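Local coordinates for protein alpha-L-rhamnosidase (Streptomyces avermitilis, PDB 3W5M) that hydrolyses terminal non-reducing alpha-L-rhamnose residues from flavonoid glycosides and gum arabic, and binds L-rhamnose through a calcium-dependent carbohydrate-binding module, at residues A[153-165]-A[254-268]. Residues are numbered along the deposited sequence; the frame is centred on the assembly and turned at random.
Sequences PAATRWFRRTVDL and DASWKSTDHEPADGW
Trp158 lies flat beneath the loop that follows strand 258-260: Pro264 CD sits 3.4 Å from the centroid of its five-membered ring, and Glu263 CA covers the six-membered ring, both as CH-pi contacts on one face. Thr156 CG2 backs the other face. The indole turns an edge to the face of Trp268, a T-shaped pair with planes at 85° in which Trp158 CD1 comes 3.4 Å from Trp268 CZ2. With an alanine in place of Trp158, Pro264 and Glu263 would probably lose the surface they rest on and Trp268 its edge-on partner, leaving a gap under the loop.

The two strands pair antiparallel, and Trp158 O takes two donors from opposite faces of its carbonyl plane, Thr260 N at 2.9 Å and Ser259 OG at 3.0 Å. The hydroxyl, anti to its own backbone N (chi1 -177°), also lies over the Phe159 ring. A turn at chi3 (50°) swings the Arg160 guanidinium back, and NH1 meets Trp268 O at 2.8 Å from above the carbonyl plane; Glu270 O shares that NH1, while Asp275 pairs with NE.

In one of two modelled conformers, Arg161 runs extended across Trp257, CD 3.5 Å from the centroid of the five-membered ring, and Ser256 CB covers one face of the Arg161 guanidinium. A salt bridge from NH1 to Asp254 OD1 (3.2 Å), well out of plane, would then rest on charge alone.

Strand 258-260 is an edge strand of its five-stranded antiparallel sheet in the rhamnose-binding CBM67. Trp158 and Arg160 tie down the loop after it, Arg161 less certainly the turn before it. CH-pi and edge-to-face contacts hold the later loop by its carbon surface, while Trp158 O is gripped by two donors and the Arg160 guanidinium is divided between two carbonyls and a carboxylate.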
loop_
_atom_site.group_PDB
_atom_site.type_symbol
_atom_site.label_atom_id
_atom_site.label_comp_id
_atom_site.label_asym_id
_atom_site.label_seq_id
_atom_site.Cartn_x
_atom_site.Cartn_y
_atom_site.Cartn_z
ATOM N N PRO A 153 -42.126 13.300 -15.640
ATOM C CA PRO A 153 -41.964 12.338 -16.748
ATOM C C PRO A 153 -40.490 12.094 -17.084
ATOM O O PRO A 153 -39.633 12.926 -16.748
ATOM C CB PRO A 153 -42.664 13.038 -17.931
ATOM C CG PRO A 153 -42.715 14.501 -17.560
ATOM C CD PRO A 153 -42.886 14.498 -16.067
ATOM N N ALA A 154 -40.204 10.981 -17.760
ATOM C CA ALA A 154 -38.863 10.710 -18.275
ATOM C C ALA A 154 -38.675 11.503 -19.580
ATOM O O ALA A 154 -38.912 10.990 -20.691
ATOM C CB ALA A 154 -38.665 9.221 -18.540
ATOM N N ALA A 155 -38.263 12.757 -19.445
ATOM C CA ALA A 155 -38.197 13.646 -20.582
ATOM C C ALA A 155 -37.069 14.657 -20.408
ATOM O O ALA A 155 -36.446 14.738 -19.337
ATOM C CB ALA A 155 -39.537 14.344 -20.761
ATOM N N THR A 156 -36.797 15.390 -21.483
ATOM C CA THR A 156 -35.861 16.524 -21.469
ATOM C C THR A 156 -36.642 17.824 -21.331
ATOM O O THR A 156 -37.720 17.971 -21.926
ATOM C CB THR A 156 -35.001 16.505 -22.747
ATOM O OG1 THR A 156 -34.306 15.262 -22.789
ATOM C CG2 THR A 156 -33.965 17.679 -22.802
ATOM N N ARG A 157 -36.118 18.753 -20.526
ATOM C CA ARG A 157 -36.680 20.107 -20.411
ATOM C C ARG A 157 -35.560 21.118 -20.678
ATOM O O ARG A 157 -34.383 20.785 -20.540
ATOM C CB ARG A 157 -37.323 20.342 -19.053
ATOM C CG ARG A 157 -38.419 19.313 -18.744
ATOM C CD ARG A 157 -39.633 19.550 -19.613
ATOM N NE ARG A 157 -40.746 18.629 -19.348
ATOM C CZ ARG A 157 -41.212 17.722 -20.212
ATOM N NH1 ARG A 157 -40.656 17.557 -21.417
ATOM N NH2 ARG A 157 -42.278 16.963 -19.869
ATOM N N TRP A 158 -35.947 22.316 -21.102
ATOM C CA TRP A 158 -34.982 23.337 -21.527
ATOM C C TRP A 158 -35.172 24.589 -20.676
ATOM O O TRP A 158 -36.320 24.926 -20.298
ATOM C CB TRP A 158 -35.193 23.631 -23.025
ATOM C CG TRP A 158 -34.865 22.437 -23.896
ATOM C CD1 TRP A 158 -33.664 22.159 -24.485
ATOM C CD2 TRP A 158 -35.748 21.353 -24.255
ATOM N NE1 TRP A 158 -33.741 20.979 -25.186
ATOM C CE2 TRP A 158 -35.004 20.461 -25.054
ATOM C CE3 TRP A 158 -37.096 21.055 -23.971
ATOM C CZ2 TRP A 158 -35.556 19.285 -25.587
ATOM C CZ3 TRP A 158 -37.644 19.887 -24.479
ATOM C CH2 TRP A 158 -36.873 19.012 -25.282
ATOM N N PHE A 159 -34.070 25.288 -20.391
ATOM C CA PHE A 159 -34.058 26.416 -19.460
ATOM C C PHE A 159 -33.144 27.507 -19.972
ATOM O O PHE A 159 -32.055 27.195 -20.496
ATOM C CB PHE A 159 -33.515 25.975 -18.101
ATOM C CG PHE A 159 -34.300 24.832 -17.499
ATOM C CD1 PHE A 159 -34.034 23.534 -17.916
ATOM C CD2 PHE A 159 -35.340 25.057 -16.591
ATOM C CE1 PHE A 159 -34.771 22.459 -17.416
ATOM C CE2 PHE A 159 -36.066 23.976 -16.079
ATOM C CZ PHE A 159 -35.786 22.699 -16.492
ATOM N N ARG A 160 -33.580 28.747 -19.768
ATOM C CA ARG A 160 -32.793 29.928 -20.113
ATOM C C ARG A 160 -32.841 30.973 -19.027
ATOM O O ARG A 160 -33.866 31.131 -18.340
ATOM C CB ARG A 160 -33.345 30.572 -21.396
ATOM C CG ARG A 160 -32.992 29.847 -22.687
ATOM C CD ARG A 160 -33.642 30.488 -23.927
ATOM N NE ARG A 160 -33.432 31.939 -24.015
ATOM C CZ ARG A 160 -32.412 32.514 -24.642
ATOM N NH1 ARG A 160 -31.496 31.779 -25.250
ATOM N NH2 ARG A 160 -32.323 33.846 -24.679
ATOM N N ARG A 161 -31.747 31.724 -18.909
ATOM C CA ARG A 161 -31.732 32.920 -18.075
ATOM C C ARG A 161 -30.701 33.894 -18.601
ATOM O O ARG A 161 -29.579 33.540 -18.916
ATOM C CB ARG A 161 -31.464 32.626 -16.595
ATOM C CG ARG A 161 -31.696 33.842 -15.705
ATOM C CD ARG A 161 -31.562 33.554 -14.222
ATOM N NE ARG A 161 -31.502 34.792 -13.451
ATOM C CZ ARG A 161 -31.415 34.840 -12.128
ATOM N NH1 ARG A 161 -31.390 33.715 -11.419
ATOM N NH2 ARG A 161 -31.370 36.018 -11.520
ATOM N N THR A 162 -31.135 35.133 -18.732
ATOM C CA THR A 162 -30.211 36.213 -19.074
ATOM C C THR A 162 -29.979 37.036 -17.827
ATOM O O THR A 162 -30.937 37.545 -17.244
ATOM C CB THR A 162 -30.753 37.091 -20.216
ATOM O OG1 THR A 162 -30.900 36.280 -21.384
ATOM C CG2 THR A 162 -29.776 38.249 -20.507
ATOM N N VAL A 163 -28.707 37.153 -17.434
ATOM C CA VAL A 163 -28.292 37.874 -16.213
ATOM C C VAL A 163 -27.267 38.961 -16.504
ATOM O O VAL A 163 -26.379 38.783 -17.344
ATOM C CB VAL A 163 -27.700 36.923 -15.149
ATOM C CG1 VAL A 163 -28.816 36.202 -14.423
ATOM C CG2 VAL A 163 -26.675 35.946 -15.738
ATOM N N ASP A 164 -27.399 40.075 -15.787
ATOM C CA ASP A 164 -26.540 41.240 -15.941
ATOM C C ASP A 164 -25.439 41.119 -14.881
ATOM O O ASP A 164 -25.692 41.239 -13.680
ATOM C CB ASP A 164 -27.367 42.520 -15.747
ATOM C CG ASP A 164 -26.634 43.783 -16.189
ATOM O OD1 ASP A 164 -25.447 43.716 -16.545
ATOM O OD2 ASP A 164 -27.260 44.868 -16.185
ATOM N N LEU A 165 -24.221 40.852 -15.330
ATOM C CA LEU A 165 -23.109 40.595 -14.405
ATOM C C LEU A 165 -22.300 41.869 -14.160
ATOM O O LEU A 165 -22.254 42.730 -15.030
ATOM C CB LEU A 165 -22.213 39.485 -14.961
ATOM C CG LEU A 165 -22.929 38.175 -15.334
ATOM C CD1 LEU A 165 -21.905 37.128 -15.727
ATOM C CD2 LEU A 165 -23.790 37.672 -14.172
ATOM N N ASP A 254 -33.464 29.205 -10.035
ATOM C CA ASP A 254 -34.647 29.690 -9.294
ATOM C C ASP A 254 -35.727 30.086 -10.309
ATOM O O ASP A 254 -35.557 29.826 -11.506
ATOM C CB ASP A 254 -34.305 30.818 -8.287
ATOM C CG ASP A 254 -33.738 32.079 -8.951
ATOM O OD1 ASP A 254 -34.016 32.349 -10.129
ATOM O OD2 ASP A 254 -32.996 32.810 -8.262
ATOM N N ALA A 255 -36.845 30.666 -9.846
ATOM C CA ALA A 255 -37.984 30.983 -10.736
ATOM C C ALA A 255 -37.744 32.175 -11.690
ATOM O O ALA A 255 -38.599 32.506 -12.522
ATOM C CB ALA A 255 -39.269 31.201 -9.917
ATOM N N SER A 256 -36.596 32.823 -11.559
ATOM C CA SER A 256 -36.184 33.830 -12.554
ATOM C C SER A 256 -35.755 33.218 -13.900
ATOM O O SER A 256 -35.558 33.960 -14.886
ATOM C CB SER A 256 -35.069 34.703 -11.975
ATOM O OG SER A 256 -35.595 35.449 -10.886
ATOM N N TRP A 257 -35.584 31.890 -13.946
ATOM C CA TRP A 257 -35.246 31.185 -15.180
ATOM C C TRP A 257 -36.522 30.891 -15.923
ATOM O O TRP A 257 -37.557 30.651 -15.298
ATOM C CB TRP A 257 -34.546 29.847 -14.906
ATOM C CG TRP A 257 -33.130 29.984 -14.408
ATOM C CD1 TRP A 257 -32.707 30.527 -13.214
ATOM C CD2 TRP A 257 -31.960 29.534 -15.081
ATOM N NE1 TRP A 257 -31.340 30.436 -13.121
ATOM C CE2 TRP A 257 -30.855 29.842 -14.257
ATOM C CE3 TRP A 257 -31.731 28.911 -16.322
ATOM C CZ2 TRP A 257 -29.523 29.551 -14.639
ATOM C CZ3 TRP A 257 -30.409 28.615 -16.697
ATOM C CH2 TRP A 257 -29.334 28.942 -15.859
ATOM N N LYS A 258 -36.439 30.894 -17.246
ATOM C CA LYS A 258 -37.559 30.480 -18.099
ATOM C C LYS A 258 -37.359 29.025 -18.459
ATOM O O LYS A 258 -36.220 28.577 -18.588
ATOM C CB LYS A 258 -37.615 31.318 -19.383
ATOM C CG LYS A 258 -37.992 32.773 -19.192
ATOM C CD LYS A 258 -39.416 32.903 -18.651
ATOM C CE LYS A 258 -40.054 34.243 -19.009
ATOM N NZ LYS A 258 -40.673 34.245 -20.363
ATOM N N SER A 259 -38.458 28.284 -18.630
ATOM C CA SER A 259 -38.382 26.887 -19.016
ATOM C C SER A 259 -39.373 26.524 -20.119
ATOM O O SER A 259 -40.407 27.171 -20.250
ATOM C CB SER A 259 -38.604 25.977 -17.799
ATOM O OG SER A 259 -38.452 24.609 -18.229
ATOM N N THR A 260 -39.059 25.486 -20.896
ATOM C CA THR A 260 -40.039 24.959 -21.855
ATOM C C THR A 260 -40.028 23.452 -21.900
ATOM O O THR A 260 -38.997 22.846 -21.619
ATOM C CB THR A 260 -39.864 25.529 -23.278
ATOM O OG1 THR A 260 -41.018 25.198 -24.058
ATOM C CG2 THR A 260 -38.587 24.989 -23.952
ATOM N N ASP A 261 -41.178 22.866 -22.249
ATOM C CA ASP A 261 -41.322 21.414 -22.410
ATOM C C ASP A 261 -41.446 20.908 -23.855
ATOM O O ASP A 261 -41.757 19.734 -24.062
ATOM C CB ASP A 261 -42.511 20.888 -21.577
ATOM C CG ASP A 261 -43.875 21.500 -21.995
ATOM O OD1 ASP A 261 -43.921 22.488 -22.766
ATOM O OD2 ASP A 261 -44.931 20.998 -21.518
ATOM N N HIS A 262 -41.238 21.780 -24.846
ATOM C CA HIS A 262 -41.211 21.354 -26.259
ATOM C C HIS A 262 -39.847 21.724 -26.779
ATOM O O HIS A 262 -39.409 22.875 -26.586
ATOM C CB HIS A 262 -42.280 22.080 -27.094
ATOM C CG HIS A 262 -43.663 21.933 -26.551
ATOM N ND1 HIS A 262 -44.366 20.747 -26.618
ATOM C CD2 HIS A 262 -44.474 22.818 -25.921
ATOM C CE1 HIS A 262 -45.549 20.905 -26.049
ATOM N NE2 HIS A 262 -45.640 22.153 -25.619
ATOM N N GLU A 263 -39.175 20.771 -27.424
ATOM C CA GLU A 263 -37.864 21.023 -27.995
ATOM C C GLU A 263 -37.806 22.363 -28.760
ATOM O O GLU A 263 -38.566 22.569 -29.715
ATOM C CB GLU A 263 -37.419 19.887 -28.893
ATOM C CG GLU A 263 -35.961 20.064 -29.287
ATOM C CD GLU A 263 -35.479 19.025 -30.262
ATOM O OE1 GLU A 263 -36.041 17.911 -30.256
ATOM O OE2 GLU A 263 -34.534 19.329 -31.029
ATOM N N PRO A 264 -36.936 23.294 -28.321
ATOM C CA PRO A 264 -36.923 24.594 -28.999
ATOM C C PRO A 264 -36.198 24.591 -30.362
ATOM O O PRO A 264 -35.429 23.673 -30.664
ATOM C CB PRO A 264 -36.215 25.519 -27.997
ATOM C CG PRO A 264 -35.409 24.609 -27.131
ATOM C CD PRO A 264 -36.091 23.277 -27.109
ATOM N N ALA A 265 -36.455 25.632 -31.148
ATOM C CA ALA A 265 -35.797 25.879 -32.437
ATOM C C ALA A 265 -34.295 26.029 -32.235
ATOM O O ALA A 265 -33.829 26.378 -31.148
ATOM C CB ALA A 265 -36.377 27.151 -33.068
ATOM N N ASP A 266 -33.490 25.792 -33.257
ATOM C CA ASP A 266 -32.097 26.046 -32.961
ATOM C C ASP A 266 -31.783 27.536 -32.832
ATOM O O ASP A 266 -32.490 28.385 -33.387
ATOM C CB ASP A 266 -31.083 25.237 -33.766
ATOM C CG ASP A 266 -29.951 24.721 -32.869
ATOM O OD1 ASP A 266 -29.263 25.554 -32.214
ATOM O OD2 ASP A 266 -29.788 23.481 -32.770
ATOM N N GLY A 267 -30.776 27.825 -32.012
ATOM C CA GLY A 267 -30.501 29.178 -31.570
ATOM C C GLY A 267 -30.881 29.333 -30.117
ATOM O O GLY A 267 -30.537 30.326 -29.497
ATOM N N TRP A 268 -31.573 28.339 -29.562
ATOM C CA TRP A 268 -32.173 28.478 -28.217
ATOM C C TRP A 268 -31.158 28.706 -27.121
ATOM O O TRP A 268 -31.535 29.117 -26.012
ATOM C CB TRP A 268 -33.073 27.278 -27.849
ATOM C CG TRP A 268 -32.307 26.046 -27.488
ATOM C CD1 TRP A 268 -31.858 25.091 -28.351
ATOM C CD2 TRP A 268 -31.913 25.612 -26.166
ATOM N NE1 TRP A 268 -31.213 24.103 -27.660
ATOM C CE2 TRP A 268 -31.208 24.405 -26.324
ATOM C CE3 TRP A 268 -32.057 26.150 -24.876
ATOM C CZ2 TRP A 268 -30.670 23.690 -25.242
ATOM C CZ3 TRP A 268 -31.491 25.440 -23.779
ATOM C CH2 TRP A 268 -30.820 24.225 -23.982
HETATM O O HOH W 1 -30.420 34.210 -8.787
#